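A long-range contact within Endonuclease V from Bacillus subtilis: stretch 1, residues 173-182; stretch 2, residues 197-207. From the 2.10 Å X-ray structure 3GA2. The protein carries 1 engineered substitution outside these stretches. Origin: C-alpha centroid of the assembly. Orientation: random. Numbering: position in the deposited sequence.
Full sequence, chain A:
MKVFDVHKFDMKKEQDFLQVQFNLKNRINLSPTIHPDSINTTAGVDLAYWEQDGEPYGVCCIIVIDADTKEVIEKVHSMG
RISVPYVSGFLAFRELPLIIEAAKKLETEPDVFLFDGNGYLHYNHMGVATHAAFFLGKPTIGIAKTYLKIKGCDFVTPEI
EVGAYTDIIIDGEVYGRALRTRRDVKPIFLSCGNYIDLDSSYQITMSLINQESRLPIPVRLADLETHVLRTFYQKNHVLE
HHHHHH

Stretch 1, residues 173-182: EVYGRALRTR
Stretch 2 197-207: DLDSSYQITMS

A β-strand beginning at Glu173 packs against a helix beginning at Leu198, the two running in nearly the same direction (23° between their N-to-C axes, signed crossing angle -23°) with axes 9.9 Å apart at closest approach. Side-chain contacts run from Val174 and Leu198 at the start of the helix to Thr181 and Met206, whose CA atoms are 7.1 Å apart, towards its end. No direct hydrogen bond joins the stretches; the contact buries 439 Å², both sides summed.

The strand is extended except at Tyr175, whose phi/psi of -84/-31 is helical; Gly176 (174/-160) then follows, nearly fully extended. Val174, Arg177 and Leu179 point their CA-to-CB bonds toward the helix, whereas that of Tyr175 points away. Gly176 offers no side chain, and an ideal CB there would lie 5.5 Å from Leu198 CD1.

Leu198 (chi1 t, chi2 p) is the bump at the helix start. Its CD2 reaches between Val174 and Arg177, 3.6 Å from Val174 CG1 (Val174 chi1 t) and 3.2 Å from Arg177 NE, where it covers one face of the guanidinium. Arg177 suits this place because its long chain, m at chi1 and t at chi2 and chi3, carries a flat group across the leucine, while its NE is satisfied elsewhere in the structure. Arg177 NH1 passes 3.6 Å from Tyr202 CB and donates to a water at 2.8 Å; that water donates to Asp199 OD1 at 2.7 Å, making a polar bridge at the margin of the apolar contact.

Further along, Leu179 (chi1 t, chi2 p) is buried and fits its forked end among three helix residues, with both methyls near Tyr202 and Met206. The closest approaches are Leu179 CD1 to Tyr202 CE2, 3.4 Å, at the edge of the Tyr202 ring (chi1 t, chi2 -96°); Leu179 CD2 to Thr205 CG2, 4.1 Å; and Leu179 CD2 to Met206 SE, 3.8 Å. Met206, a selenomethionine, leaves its backbone sideways, but its m, m, m chain curls nearer the strand, bringing SE also to 4.4 Å from Thr181 CG2 (Thr181 chi1 p).

The helix is regular, with i+4 backbone bonds such as Tyr202 N to Leu198 O, 2.9 Å. Asp197 (chi1 p) caps its N-terminus: Asp197 OD1 accepts from Ser200 N at 2.6 Å and from Ser200 OG at 2.6 Å. Thr205 (chi1 m) turns its methyl to Leu179, and Thr205 OG1 donates to Ser201 O at 2.8 Å.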

# COMPACT_ATOMS: atom_id res chain seq x y z
N GLU A 173 3.39 -13.93 16.48
CA GLU A 173 3.72 -13.74 15.07
C GLU A 173 3.99 -12.28 14.77
O GLU A 173 3.34 -11.39 15.31
CB GLU A 173 2.58 -14.26 14.19
CG GLU A 173 2.65 -15.76 13.97
CD GLU A 173 1.56 -16.29 13.06
OE1 GLU A 173 1.30 -15.66 12.01
OE2 GLU A 173 0.96 -17.34 13.40
N VAL A 174 4.97 -12.04 13.91
CA VAL A 174 5.32 -10.67 13.54
C VAL A 174 4.41 -10.17 12.43
O VAL A 174 4.50 -10.63 11.29
CB VAL A 174 6.77 -10.57 13.05
CG1 VAL A 174 7.05 -9.15 12.58
CG2 VAL A 174 7.73 -10.96 14.16
N TYR A 175 3.54 -9.22 12.75
CA TYR A 175 2.64 -8.67 11.73
C TYR A 175 3.30 -7.55 10.93
O TYR A 175 2.99 -7.35 9.76
CB TYR A 175 1.36 -8.13 12.37
CG TYR A 175 0.30 -9.18 12.64
CD1 TYR A 175 -1.02 -8.98 12.24
CD2 TYR A 175 0.62 -10.35 13.31
CE1 TYR A 175 -2.01 -9.93 12.49
CE2 TYR A 175 -0.36 -11.32 13.58
CZ TYR A 175 -1.67 -11.10 13.16
OH TYR A 175 -2.62 -12.06 13.40
N GLY A 176 4.21 -6.83 11.58
CA GLY A 176 4.90 -5.73 10.93
C GLY A 176 5.77 -4.97 11.92
O GLY A 176 6.11 -5.50 12.98
N ARG A 177 6.13 -3.74 11.59
CA ARG A 177 6.97 -2.93 12.47
C ARG A 177 6.50 -1.48 12.62
O ARG A 177 5.87 -0.93 11.72
CB ARG A 177 8.42 -2.92 11.97
CG ARG A 177 9.14 -4.26 12.06
CD ARG A 177 10.52 -4.24 11.41
NE ARG A 177 11.23 -5.50 11.62
CZ ARG A 177 12.38 -5.83 11.02
NH1 ARG A 177 12.95 -4.99 10.17
NH2 ARG A 177 12.95 -6.99 11.29
N ALA A 178 6.79 -0.89 13.78
CA ALA A 178 6.46 0.51 14.01
C ALA A 178 7.82 1.10 13.66
O ALA A 178 8.82 0.77 14.30
CB ALA A 178 6.13 0.75 15.47
N LEU A 179 7.85 1.93 12.64
CA LEU A 179 9.11 2.49 12.16
C LEU A 179 9.23 4.00 12.16
O LEU A 179 8.37 4.71 11.64
CB LEU A 179 9.37 1.97 10.74
CG LEU A 179 10.62 2.45 10.00
CD1 LEU A 179 11.86 1.93 10.70
CD2 LEU A 179 10.58 1.97 8.56
N ARG A 180 10.32 4.48 12.75
CA ARG A 180 10.62 5.90 12.84
C ARG A 180 11.35 6.27 11.55
O ARG A 180 12.55 6.04 11.42
CB ARG A 180 11.54 6.18 14.03
CG ARG A 180 11.75 7.65 14.31
CD ARG A 180 10.57 8.25 15.06
NE ARG A 180 10.43 7.67 16.39
CZ ARG A 180 9.48 7.99 17.26
NH1 ARG A 180 8.57 8.90 16.95
NH2 ARG A 180 9.46 7.41 18.45
N THR A 181 10.63 6.84 10.59
CA THR A 181 11.26 7.23 9.34
C THR A 181 11.87 8.61 9.49
O THR A 181 13.01 8.84 9.09
CB THR A 181 10.26 7.23 8.19
OG1 THR A 181 9.05 7.85 8.62
CG2 THR A 181 9.99 5.81 7.73
N ARG A 182 11.10 9.52 10.06
CA ARG A 182 11.59 10.87 10.28
C ARG A 182 11.73 11.00 11.79
O ARG A 182 10.79 10.70 12.54
CB ARG A 182 10.58 11.87 9.71
CG ARG A 182 11.02 13.32 9.78
CD ARG A 182 9.93 14.20 9.21
NE ARG A 182 10.21 15.61 9.43
CZ ARG A 182 9.29 16.57 9.34
NH1 ARG A 182 8.04 16.25 9.02
NH2 ARG A 182 9.62 17.83 9.56
N ASP A 197 10.24 -10.40 2.14
CA ASP A 197 10.37 -10.55 3.59
C ASP A 197 10.40 -9.19 4.30
O ASP A 197 10.53 -8.14 3.67
CB ASP A 197 11.62 -11.37 3.96
CG ASP A 197 12.91 -10.75 3.47
OD1 ASP A 197 12.99 -9.52 3.33
OD2 ASP A 197 13.87 -11.50 3.25
N LEU A 198 10.25 -9.23 5.62
CA LEU A 198 10.23 -8.00 6.41
C LEU A 198 11.53 -7.22 6.32
O LEU A 198 11.53 -6.00 6.25
CB LEU A 198 9.92 -8.32 7.88
CG LEU A 198 9.71 -7.08 8.76
CD1 LEU A 198 8.71 -6.14 8.08
CD2 LEU A 198 9.19 -7.50 10.14
N ASP A 199 12.65 -7.94 6.32
CA ASP A 199 13.95 -7.32 6.25
C ASP A 199 14.08 -6.47 4.99
O ASP A 199 14.54 -5.33 5.05
CB ASP A 199 15.05 -8.37 6.24
CG ASP A 199 16.34 -7.85 6.77
OD1 ASP A 199 16.42 -7.61 8.00
OD2 ASP A 199 17.29 -7.66 5.98
N SER A 200 13.69 -7.04 3.85
CA SER A 200 13.79 -6.32 2.59
C SER A 200 12.79 -5.17 2.57
O SER A 200 13.10 -4.10 2.06
CB SER A 200 13.53 -7.27 1.42
OG SER A 200 14.43 -8.37 1.44
N SER A 201 11.60 -5.39 3.11
CA SER A 201 10.59 -4.33 3.13
C SER A 201 11.16 -3.15 3.90
O SER A 201 10.98 -2.00 3.51
CB SER A 201 9.32 -4.83 3.81
OG SER A 201 8.67 -5.81 3.03
N TYR A 202 11.83 -3.46 4.99
CA TYR A 202 12.45 -2.45 5.84
C TYR A 202 13.60 -1.73 5.14
O TYR A 202 13.69 -0.50 5.19
CB TYR A 202 12.96 -3.09 7.14
CG TYR A 202 13.85 -2.19 7.96
CD1 TYR A 202 15.24 -2.28 7.86
CD2 TYR A 202 13.31 -1.25 8.83
CE1 TYR A 202 16.07 -1.44 8.60
CE2 TYR A 202 14.13 -0.41 9.58
CZ TYR A 202 15.51 -0.51 9.46
OH TYR A 202 16.33 0.30 10.21
N GLN A 203 14.47 -2.49 4.49
CA GLN A 203 15.62 -1.91 3.80
C GLN A 203 15.22 -1.03 2.62
O GLN A 203 15.80 0.04 2.41
CB GLN A 203 16.56 -3.00 3.30
CG GLN A 203 17.29 -3.78 4.38
CD GLN A 203 18.07 -2.88 5.33
OE1 GLN A 203 18.69 -1.90 4.92
NE2 GLN A 203 18.05 -3.23 6.62
N ILE A 204 14.25 -1.49 1.85
CA ILE A 204 13.78 -0.72 0.71
C ILE A 204 13.11 0.56 1.19
O ILE A 204 13.32 1.63 0.62
CB ILE A 204 12.78 -1.53 -0.15
CG1 ILE A 204 13.49 -2.71 -0.82
CG2 ILE A 204 12.15 -0.63 -1.21
CD1 ILE A 204 12.58 -3.59 -1.66
N THR A 205 12.30 0.46 2.25
CA THR A 205 11.62 1.64 2.78
C THR A 205 12.60 2.70 3.25
O THR A 205 12.47 3.88 2.90
CB THR A 205 10.67 1.27 3.95
OG1 THR A 205 9.62 0.43 3.47
CG2 THR A 205 10.06 2.53 4.57
N MSE A 206 13.60 2.29 4.03
CA MSE A 206 14.60 3.22 4.54
C MSE A 206 15.46 3.85 3.44
O MSE A 206 15.91 4.98 3.58
CB MSE A 206 15.52 2.54 5.56
CG MSE A 206 14.83 2.19 6.87
SE MSE A 206 13.85 3.67 7.63
CE MSE A 206 15.29 4.94 7.84
N SER A 207 15.68 3.12 2.35
CA SER A 207 16.48 3.64 1.25
C SER A 207 15.72 4.72 0.48
O SER A 207 16.29 5.44 -0.33
CB SER A 207 16.85 2.53 0.27
OG SER A 207 17.80 1.64 0.83
O HOH W 1 15.65 -5.49 9.41